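Local coordinates for protein type IV pilus biogenesis factor PilY1 (Pseudomonas aeruginosa, PDB 3HX6) that primes type IV pilus assembly, probably counters pilus retraction under calcium control, and serves twitching motility and adhesion to host cells, at residues Q128-V136 with K351-R359; A476-D484 with S520-L530. The protein carries 3 engineered substitutions. All coordinates share one frame; numbering follows the deposited sequence.

Contact 1 (Q128-V136 with K351-R359); sequences QGGAHQFYV and KYFENADAR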
loop_
_atom_site.group_PDB
_atom_site.type_symbol
_atom_site.label_atom_id
_atom_site.label_comp_id
_atom_site.label_asym_id
_atom_site.label_seq_id
_atom_site.Cartn_x
_atom_site.Cartn_y
_atom_site.Cartn_z
ATOM N N GLN A 128 -36.273 -12.008 -8.236
ATOM C CA GLN A 128 -35.402 -10.920 -8.666
ATOM C C GLN A 128 -34.862 -10.182 -7.442
ATOM O O GLN A 128 -34.622 -10.792 -6.401
ATOM C CB GLN A 128 -36.171 -9.940 -9.555
ATOM C CG GLN A 128 -35.286 -9.112 -10.476
ATOM C CD GLN A 128 -35.992 -7.883 -11.016
ATOM O OE1 GLN A 128 -36.151 -6.883 -10.310
ATOM N NE2 GLN A 128 -36.429 -7.952 -12.270
ATOM N N GLY A 129 -34.680 -8.872 -7.572
ATOM C CA GLY A 129 -34.165 -8.080 -6.468
ATOM C C GLY A 129 -32.828 -7.443 -6.803
ATOM O O GLY A 129 -32.181 -7.832 -7.778
ATOM N N GLY A 130 -32.415 -6.467 -5.998
ATOM C CA GLY A 130 -31.150 -5.789 -6.233
ATOM C C GLY A 130 -29.942 -6.673 -5.984
ATOM O O GLY A 130 -29.017 -6.715 -6.793
ATOM N N ALA A 131 -29.943 -7.375 -4.857
ATOM C CA ALA A 131 -28.842 -8.264 -4.511
ATOM C C ALA A 131 -28.704 -9.347 -5.575
ATOM O O ALA A 131 -27.607 -9.616 -6.072
ATOM C CB ALA A 131 -29.093 -8.897 -3.149
ATOM N N HIS A 132 -29.828 -9.961 -5.931
ATOM C CA HIS A 132 -29.833 -11.018 -6.931
ATOM C C HIS A 132 -29.447 -10.498 -8.311
ATOM O O HIS A 132 -28.644 -11.116 -9.013
ATOM C CB HIS A 132 -31.211 -11.679 -6.998
ATOM C CG HIS A 132 -31.290 -12.800 -7.984
ATOM N ND1 HIS A 132 -32.081 -12.747 -9.111
ATOM C CD2 HIS A 132 -30.660 -13.999 -8.024
ATOM C CE1 HIS A 132 -31.936 -13.863 -9.803
ATOM N NE2 HIS A 132 -31.077 -14.640 -9.164
ATOM N N GLN A 133 -30.018 -9.362 -8.700
ATOM C CA GLN A 133 -29.711 -8.789 -10.003
ATOM C C GLN A 133 -28.237 -8.409 -10.042
ATOM O O GLN A 133 -27.573 -8.535 -11.073
ATOM C CB GLN A 133 -30.571 -7.551 -10.269
ATOM C CG GLN A 133 -30.471 -7.038 -11.699
ATOM C CD GLN A 133 -30.863 -8.092 -12.721
ATOM O OE1 GLN A 133 -31.958 -8.655 -12.660
ATOM N NE2 GLN A 133 -29.969 -8.366 -13.666
ATOM N N PHE A 134 -27.728 -7.941 -8.908
ATOM C CA PHE A 134 -26.331 -7.556 -8.829
ATOM C C PHE A 134 -25.461 -8.766 -9.160
ATOM O O PHE A 134 -24.489 -8.653 -9.909
ATOM C CB PHE A 134 -26.008 -7.025 -7.434
ATOM C CG PHE A 134 -24.595 -6.544 -7.284
ATOM C CD1 PHE A 134 -23.572 -7.431 -6.977
ATOM C CD2 PHE A 134 -24.281 -5.202 -7.470
ATOM C CE1 PHE A 134 -22.255 -6.990 -6.858
ATOM C CE2 PHE A 134 -22.967 -4.752 -7.353
ATOM C CZ PHE A 134 -21.953 -5.649 -7.046
ATOM N N TYR A 135 -25.817 -9.926 -8.615
ATOM C CA TYR A 135 -25.060 -11.142 -8.891
ATOM C C TYR A 135 -25.201 -11.540 -10.353
ATOM O O TYR A 135 -24.206 -11.821 -11.022
ATOM C CB TYR A 135 -25.527 -12.304 -8.006
ATOM C CG TYR A 135 -25.000 -13.651 -8.466
ATOM C CD1 TYR A 135 -25.832 -14.563 -9.116
ATOM C CD2 TYR A 135 -23.652 -13.991 -8.302
ATOM C CE1 TYR A 135 -25.339 -15.780 -9.596
ATOM C CE2 TYR A 135 -23.147 -15.207 -8.782
ATOM C CZ TYR A 135 -24.000 -16.093 -9.429
ATOM O OH TYR A 135 -23.517 -17.281 -9.922
ATOM N N VAL A 136 -26.438 -11.558 -10.847
ATOM C CA VAL A 136 -26.699 -11.935 -12.229
ATOM C C VAL A 136 -25.950 -11.073 -13.241
ATOM O O VAL A 136 -25.387 -11.599 -14.194
ATOM C CB VAL A 136 -28.206 -11.887 -12.556
ATOM C CG1 VAL A 136 -28.426 -12.203 -14.030
ATOM C CG2 VAL A 136 -28.956 -12.888 -11.694
ATOM N N LYS A 351 -25.932 -21.358 -4.457
ATOM C CA LYS A 351 -26.239 -21.130 -5.862
ATOM C C LYS A 351 -27.237 -19.984 -5.887
ATOM O O LYS A 351 -28.136 -19.914 -5.051
ATOM C CB LYS A 351 -26.785 -22.404 -6.531
ATOM C CG LYS A 351 -28.241 -22.742 -6.313
ATOM C CD LYS A 351 -28.551 -24.073 -7.014
ATOM C CE LYS A 351 -30.039 -24.367 -7.072
ATOM N NZ LYS A 351 -30.741 -23.461 -8.021
ATOM N N TYR A 352 -27.067 -19.081 -6.844
ATOM C CA TYR A 352 -27.889 -17.883 -6.910
ATOM C C TYR A 352 -28.215 -17.444 -8.335
ATOM O O TYR A 352 -28.741 -16.349 -8.526
ATOM C CB TYR A 352 -27.093 -16.767 -6.223
ATOM C CG TYR A 352 -27.869 -15.605 -5.653
ATOM C CD1 TYR A 352 -27.303 -14.333 -5.630
ATOM C CD2 TYR A 352 -29.119 -15.781 -5.056
ATOM C CE1 TYR A 352 -27.948 -13.265 -5.025
ATOM C CE2 TYR A 352 -29.775 -14.708 -4.441
ATOM C CZ TYR A 352 -29.177 -13.455 -4.431
ATOM O OH TYR A 352 -29.787 -12.379 -3.829
ATOM N N PHE A 353 -27.916 -18.274 -9.333
ATOM C CA PHE A 353 -28.147 -17.861 -10.716
ATOM C C PHE A 353 -29.569 -17.903 -11.246
ATOM O O PHE A 353 -29.903 -17.149 -12.156
ATOM C CB PHE A 353 -27.215 -18.625 -11.670
ATOM C CG PHE A 353 -27.531 -20.085 -11.809
ATOM C CD1 PHE A 353 -28.256 -20.552 -12.897
ATOM C CD2 PHE A 353 -27.080 -20.998 -10.868
ATOM C CE1 PHE A 353 -28.527 -21.909 -13.047
ATOM C CE2 PHE A 353 -27.344 -22.354 -11.006
ATOM C CZ PHE A 353 -28.070 -22.813 -12.099
ATOM N N GLU A 354 -30.415 -18.763 -10.694
ATOM C CA GLU A 354 -31.793 -18.839 -11.167
ATOM C C GLU A 354 -32.709 -17.907 -10.387
ATOM O O GLU A 354 -32.423 -17.569 -9.239
ATOM C CB GLU A 354 -32.300 -20.275 -11.072
ATOM C CG GLU A 354 -31.749 -21.170 -12.161
ATOM C CD GLU A 354 -32.108 -22.620 -11.959
ATOM O OE1 GLU A 354 -31.925 -23.412 -12.909
ATOM O OE2 GLU A 354 -32.565 -22.968 -10.848
ATOM N N ASN A 355 -33.810 -17.493 -11.008
ATOM C CA ASN A 355 -34.753 -16.600 -10.340
ATOM C C ASN A 355 -35.196 -17.192 -9.019
ATOM O O ASN A 355 -35.234 -16.509 -8.003
ATOM C CB ASN A 355 -35.978 -16.332 -11.218
ATOM C CG ASN A 355 -35.727 -15.248 -12.244
ATOM O OD1 ASN A 355 -34.665 -14.618 -12.250
ATOM N ND2 ASN A 355 -36.704 -15.015 -13.115
ATOM N N ALA A 356 -35.520 -18.476 -9.041
ATOM C CA ALA A 356 -35.958 -19.167 -7.843
ATOM C C ALA A 356 -34.954 -19.012 -6.695
ATOM O O ALA A 356 -35.345 -18.965 -5.526
ATOM C CB ALA A 356 -36.181 -20.645 -8.155
ATOM N N ASP A 357 -33.667 -18.927 -7.027
ATOM C CA ASP A 357 -32.626 -18.790 -6.008
ATOM C C ASP A 357 -32.699 -17.456 -5.277
ATOM O O ASP A 357 -32.091 -17.290 -4.218
ATOM C CB ASP A 357 -31.231 -18.948 -6.629
ATOM C CG ASP A 357 -31.059 -20.272 -7.352
ATOM O OD1 ASP A 357 -31.542 -21.297 -6.828
ATOM O OD2 ASP A 357 -30.432 -20.294 -8.436
ATOM N N ALA A 358 -33.437 -16.507 -5.845
ATOM C CA ALA A 358 -33.583 -15.193 -5.235
ATOM C C ALA A 358 -34.197 -15.339 -3.850
ATOM O O ALA A 358 -33.955 -14.519 -2.966
ATOM C CB ALA A 358 -34.458 -14.304 -6.104
ATOM N N ARG A 359 -34.990 -16.391 -3.671
ATOM C CA ARG A 359 -35.631 -16.664 -2.391
ATOM C C ARG A 359 -34.789 -17.608 -1.550
ATOM O O ARG A 359 -34.186 -18.550 -2.062
ATOM C CB ARG A 359 -37.019 -17.276 -2.589
ATOM C CG ARG A 359 -38.136 -16.253 -2.736
ATOM C CD ARG A 359 -39.496 -16.914 -2.557
ATOM N NE ARG A 359 -39.549 -17.695 -1.321
ATOM C CZ ARG A 359 -40.629 -18.333 -0.878
ATOM N NH1 ARG A 359 -41.764 -18.287 -1.567
ATOM N NH2 ARG A 359 -40.573 -19.026 0.254
HETATM O O HOH W 1 -24.914 -19.383 -8.525
#
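Q128 and V136 mark the two ends of the contact: the CA of Q128 lies 5.8 Å from the CA of A358, and the CA of V136 lies 6.3 Å from the CA of F353, so helix 130-136 runs against the direction of the loop it covers. G129 is the N-cap, with a positive phi at which a CB would press on the Q128 carbonyl oxygen, and glycine fits this corner. Between the two ends, H132, Y135 and Y352 form an aromatic cluster. H132 has CG anti to its own N (chi1 -179°), which carries the imidazole across the gap with CD2 over the centre of the Y352 ring; the stack is T-shaped, centroids 4.8 Å apart and planes at 79°. The same turn brings NE2 close to the carbonyl oxygens of Y352 and E354. One imidazole face receives A358 CB, 4.1 Å from the ring centroid, and V136 CG2 lies over the other, so the flat ring lies between two methyl groups, each offset toward its rim. This C-terminal domain of PilY1 is built round a beta-propeller, and here the helix leading into strand 141-147 meets the long loop joining strands 343-348 and 367-373. One turn after H132, Y135 slides past Y352, its ring tilted 41° to that of Y352, and takes Y352 CB over its face, 4.2 Å from the centroid. Its phenol oxygen reaches a water, 2.9 Å away, that also accepts a bond from Y352 N, linking side chain to loop backbone. The loop's outer side is braced by charge, K351 NZ lying 2.6 Å from D357 OD1 in a salt bridge that E354 joins, and D357 OD2 also accepts the backbone N-H of E354. F353 turns its ring from the helix to meet Y216 and F195.

Contact 2 (A476-D484 with S520-L530); sequences ASNWTYGLD and SGTEQKGLGGL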
loop_
_atom_site.group_PDB
_atom_site.type_symbol
_atom_site.label_atom_id
_atom_site.label_comp_id
_atom_site.label_asym_id
_atom_site.label_seq_id
_atom_site.Cartn_x
_atom_site.Cartn_y
_atom_site.Cartn_z
ATOM N N ALA A 476 -31.240 -8.998 0.365
ATOM C CA ALA A 476 -30.387 -9.946 1.076
ATOM C C ALA A 476 -29.434 -9.219 2.019
ATOM O O ALA A 476 -29.243 -8.011 1.907
ATOM C CB ALA A 476 -29.593 -10.778 0.078
ATOM N N SER A 477 -28.843 -9.961 2.952
ATOM C CA SER A 477 -27.903 -9.382 3.902
ATOM C C SER A 477 -26.551 -10.064 3.725
ATOM O O SER A 477 -26.478 -11.244 3.380
ATOM C CB SER A 477 -28.406 -9.556 5.338
ATOM O OG SER A 477 -28.490 -10.921 5.699
ATOM N N ASN A 478 -25.484 -9.317 3.963
ATOM C CA ASN A 478 -24.140 -9.837 3.792
ATOM C C ASN A 478 -23.326 -9.937 5.062
ATOM O O ASN A 478 -23.279 -9.006 5.867
ATOM C CB ASN A 478 -23.377 -8.973 2.790
ATOM C CG ASN A 478 -23.907 -9.105 1.378
ATOM O OD1 ASN A 478 -23.933 -8.136 0.629
ATOM N ND2 ASN A 478 -24.317 -10.315 1.001
ATOM N N TRP A 479 -22.674 -11.081 5.223
ATOM C CA TRP A 479 -21.814 -11.325 6.364
ATOM C C TRP A 479 -20.398 -11.596 5.882
ATOM O O TRP A 479 -20.178 -12.458 5.030
ATOM C CB TRP A 479 -22.311 -12.518 7.181
ATOM C CG TRP A 479 -23.436 -12.179 8.087
ATOM C CD1 TRP A 479 -24.763 -12.163 7.782
ATOM C CD2 TRP A 479 -23.330 -11.764 9.453
ATOM N NE1 TRP A 479 -25.496 -11.765 8.875
ATOM C CE2 TRP A 479 -24.640 -11.514 9.915
ATOM C CE3 TRP A 479 -22.255 -11.578 10.331
ATOM C CZ2 TRP A 479 -24.905 -11.089 11.222
ATOM C CZ3 TRP A 479 -22.517 -11.156 11.629
ATOM C CH2 TRP A 479 -23.836 -10.917 12.062
ATOM N N THR A 480 -19.449 -10.843 6.422
ATOM C CA THR A 480 -18.042 -10.998 6.085
ATOM C C THR A 480 -17.401 -11.790 7.214
ATOM O O THR A 480 -17.578 -11.456 8.383
ATOM C CB THR A 480 -17.332 -9.632 5.984
ATOM O OG1 THR A 480 -17.937 -8.856 4.945
ATOM C CG2 THR A 480 -15.852 -9.820 5.674
ATOM N N TYR A 481 -16.667 -12.841 6.868
ATOM C CA TYR A 481 -16.013 -13.672 7.873
ATOM C C TYR A 481 -14.506 -13.722 7.700
ATOM O O TYR A 481 -13.989 -13.608 6.594
ATOM C CB TYR A 481 -16.532 -15.116 7.819
ATOM C CG TYR A 481 -18.009 -15.308 8.109
ATOM C CD1 TYR A 481 -18.946 -15.331 7.076
ATOM C CD2 TYR A 481 -18.462 -15.500 9.415
ATOM C CE1 TYR A 481 -20.303 -15.549 7.332
ATOM C CE2 TYR A 481 -19.817 -15.716 9.688
ATOM C CZ TYR A 481 -20.729 -15.741 8.641
ATOM O OH TYR A 481 -22.065 -15.957 8.904
ATOM N N GLY A 482 -13.814 -13.906 8.816
ATOM C CA GLY A 482 -12.370 -14.038 8.817
ATOM C C GLY A 482 -12.164 -15.278 9.668
ATOM O O GLY A 482 -12.338 -15.225 10.889
ATOM N N LEU A 483 -11.823 -16.401 9.042
ATOM C CA LEU A 483 -11.654 -17.644 9.789
ATOM C C LEU A 483 -10.260 -18.239 9.686
ATOM O O LEU A 483 -9.476 -17.874 8.810
ATOM C CB LEU A 483 -12.677 -18.691 9.306
ATOM C CG LEU A 483 -14.161 -18.318 9.431
ATOM C CD1 LEU A 483 -15.021 -19.311 8.679
ATOM C CD2 LEU A 483 -14.562 -18.270 10.899
ATOM N N ASP A 484 -9.959 -19.156 10.600
ATOM C CA ASP A 484 -8.679 -19.846 10.599
ATOM C C ASP A 484 -8.783 -20.902 9.506
ATOM O O ASP A 484 -9.585 -21.828 9.605
ATOM C CB ASP A 484 -8.434 -20.506 11.959
ATOM C CG ASP A 484 -7.224 -21.422 11.964
ATOM O OD1 ASP A 484 -6.377 -21.336 11.047
ATOM O OD2 ASP A 484 -7.120 -22.231 12.909
ATOM N N SER A 520 -15.271 -13.477 14.460
ATOM C CA SER A 520 -15.066 -14.150 13.185
ATOM C C SER A 520 -15.940 -13.613 12.064
ATOM O O SER A 520 -15.578 -13.702 10.894
ATOM C CB SER A 520 -15.301 -15.652 13.342
ATOM O OG SER A 520 -14.337 -16.212 14.210
ATOM N N GLY A 521 -17.088 -13.054 12.422
ATOM C CA GLY A 521 -17.977 -12.533 11.404
ATOM C C GLY A 521 -18.649 -11.231 11.785
ATOM O O GLY A 521 -18.896 -10.966 12.962
ATOM N N THR A 522 -18.929 -10.413 10.777
ATOM C CA THR A 522 -19.599 -9.138 10.975
ATOM C C THR A 522 -20.462 -8.827 9.756
ATOM O O THR A 522 -20.060 -9.063 8.612
ATOM C CB THR A 522 -18.595 -7.986 11.205
ATOM O OG1 THR A 522 -19.314 -6.773 11.454
ATOM C CG2 THR A 522 -17.702 -7.795 9.998
ATOM N N GLU A 523 -21.657 -8.312 10.023
ATOM C CA GLU A 523 -22.620 -7.963 8.989
ATOM C C GLU A 523 -22.229 -6.645 8.326
ATOM O O GLU A 523 -21.969 -5.659 9.013
ATOM C CB GLU A 523 -24.008 -7.859 9.626
ATOM C CG GLU A 523 -25.153 -7.533 8.687
ATOM C CD GLU A 523 -26.493 -7.534 9.402
ATOM O OE1 GLU A 523 -26.637 -6.805 10.409
ATOM O OE2 GLU A 523 -27.400 -8.269 8.963
ATOM N N GLN A 524 -22.176 -6.627 6.995
ATOM C CA GLN A 524 -21.813 -5.412 6.259
ATOM C C GLN A 524 -22.902 -4.928 5.296
ATOM O O GLN A 524 -23.764 -5.696 4.870
ATOM C CB GLN A 524 -20.503 -5.617 5.488
ATOM C CG GLN A 524 -19.257 -5.604 6.365
ATOM C CD GLN A 524 -17.971 -5.423 5.569
ATOM O OE1 GLN A 524 -17.590 -6.279 4.769
ATOM N NE2 GLN A 524 -17.296 -4.297 5.786
ATOM N N LYS A 525 -22.843 -3.643 4.957
ATOM C CA LYS A 525 -23.815 -3.018 4.061
ATOM C C LYS A 525 -23.961 -3.685 2.697
ATOM O O LYS A 525 -23.144 -4.523 2.304
ATOM C CB LYS A 525 -23.481 -1.536 3.860
ATOM C CG LYS A 525 -23.885 -0.642 5.025
ATOM C CD LYS A 525 -23.585 0.823 4.728
ATOM C CE LYS A 525 -24.141 1.742 5.810
ATOM N NZ LYS A 525 -23.619 1.406 7.166
ATOM N N GLY A 526 -25.020 -3.285 1.992
ATOM C CA GLY A 526 -25.341 -3.808 0.674
ATOM C C GLY A 526 -24.230 -4.476 -0.107
ATOM O O GLY A 526 -23.096 -3.998 -0.144
ATOM N N LEU A 527 -24.578 -5.586 -0.749
ATOM C CA LEU A 527 -23.642 -6.373 -1.549
ATOM C C LEU A 527 -22.581 -5.558 -2.274
ATOM O O LEU A 527 -22.849 -4.464 -2.775
ATOM C CB LEU A 527 -24.410 -7.218 -2.567
ATOM C CG LEU A 527 -25.248 -8.379 -2.023
ATOM C CD1 LEU A 527 -26.349 -7.882 -1.096
ATOM C CD2 LEU A 527 -25.845 -9.121 -3.189
ATOM N N GLY A 528 -21.375 -6.111 -2.323
ATOM C CA GLY A 528 -20.270 -5.450 -2.989
ATOM C C GLY A 528 -19.089 -6.385 -3.169
ATOM O O GLY A 528 -18.026 -5.971 -3.635
ATOM N N GLY A 529 -19.278 -7.651 -2.800
ATOM C CA GLY A 529 -18.215 -8.633 -2.922
ATOM C C GLY A 529 -17.051 -8.276 -2.019
ATOM O O GLY A 529 -17.100 -7.273 -1.311
ATOM N N LEU A 530 -16.007 -9.098 -2.023
ATOM C CA LEU A 530 -14.842 -8.815 -1.198
ATOM C C LEU A 530 -13.595 -8.583 -2.034
ATOM O O LEU A 530 -13.316 -9.317 -2.982
ATOM C CB LEU A 530 -14.568 -9.952 -0.207
ATOM C CG LEU A 530 -15.447 -10.087 1.037
ATOM C CD1 LEU A 530 -14.821 -11.113 1.968
ATOM C CD2 LEU A 530 -15.572 -8.752 1.751
HETATM O O HOH W 2 -11.654 -15.430 13.470
#
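T480 and T522 form a hydrogen-bonded antiparallel pair, each N 2.9 Å from the other residue's O, and G482 N continues the ladder to S520 O at 2.7 Å. Strand 477-483 thus joins 521-524 within a mixed sheet, between strands 459-466 and 408-415. Packing is tight on the face of W479 and Y481. E523 CB sits over the six-membered ring of W479, 3.7 Å from its centroid, while E523 OE1 bonds T411. W479 also makes a cation-pi contact with R413, opposite which S520 and G521 form a classic beta bulge. G521 has no CB, which lets Y481 CD2 lie 3.6 Å from G521 CA; the phenol oxygen bonds E447 and R413. On the other face the T480 hydroxyl, anti to its carbonyl carbon (chi1 -61°), donates to Q524 OE1, with OG1 and OE1 2.6 Å apart. Beyond Q524 the pairing gives way to an exposed turn at K525 and G526, followed by a poorly ordered L527. At the S520 end, a water joins S520 OG and G482 O. Backbone bonds therefore set the register, and the short threonine-glutamine bond satisfies a buried hydroxyl that apolar neighbours such as L530 could not.

After a first four-stranded sheet, the chain forms helix 130-137, then runs through three more four-stranded antiparallel sheets, the third holding the calcium loop 258-266, before residues 351-359 return to that helix; contact 1 thus closes a loop of 214 intervening residues. Contact 2 opens only afterwards and closes a much shorter one, 35 residues long, between neighbouring strands of the mixed sheet. The two are in series, neither nested nor crossed. Their centres are about 17 Å apart, yet they touch: A131 CB of contact 1 packs on A476 CB and L527 CD2 of contact 2, so the helix joins the 351-359 loop to the end of strand pair 477-483 and 521-524.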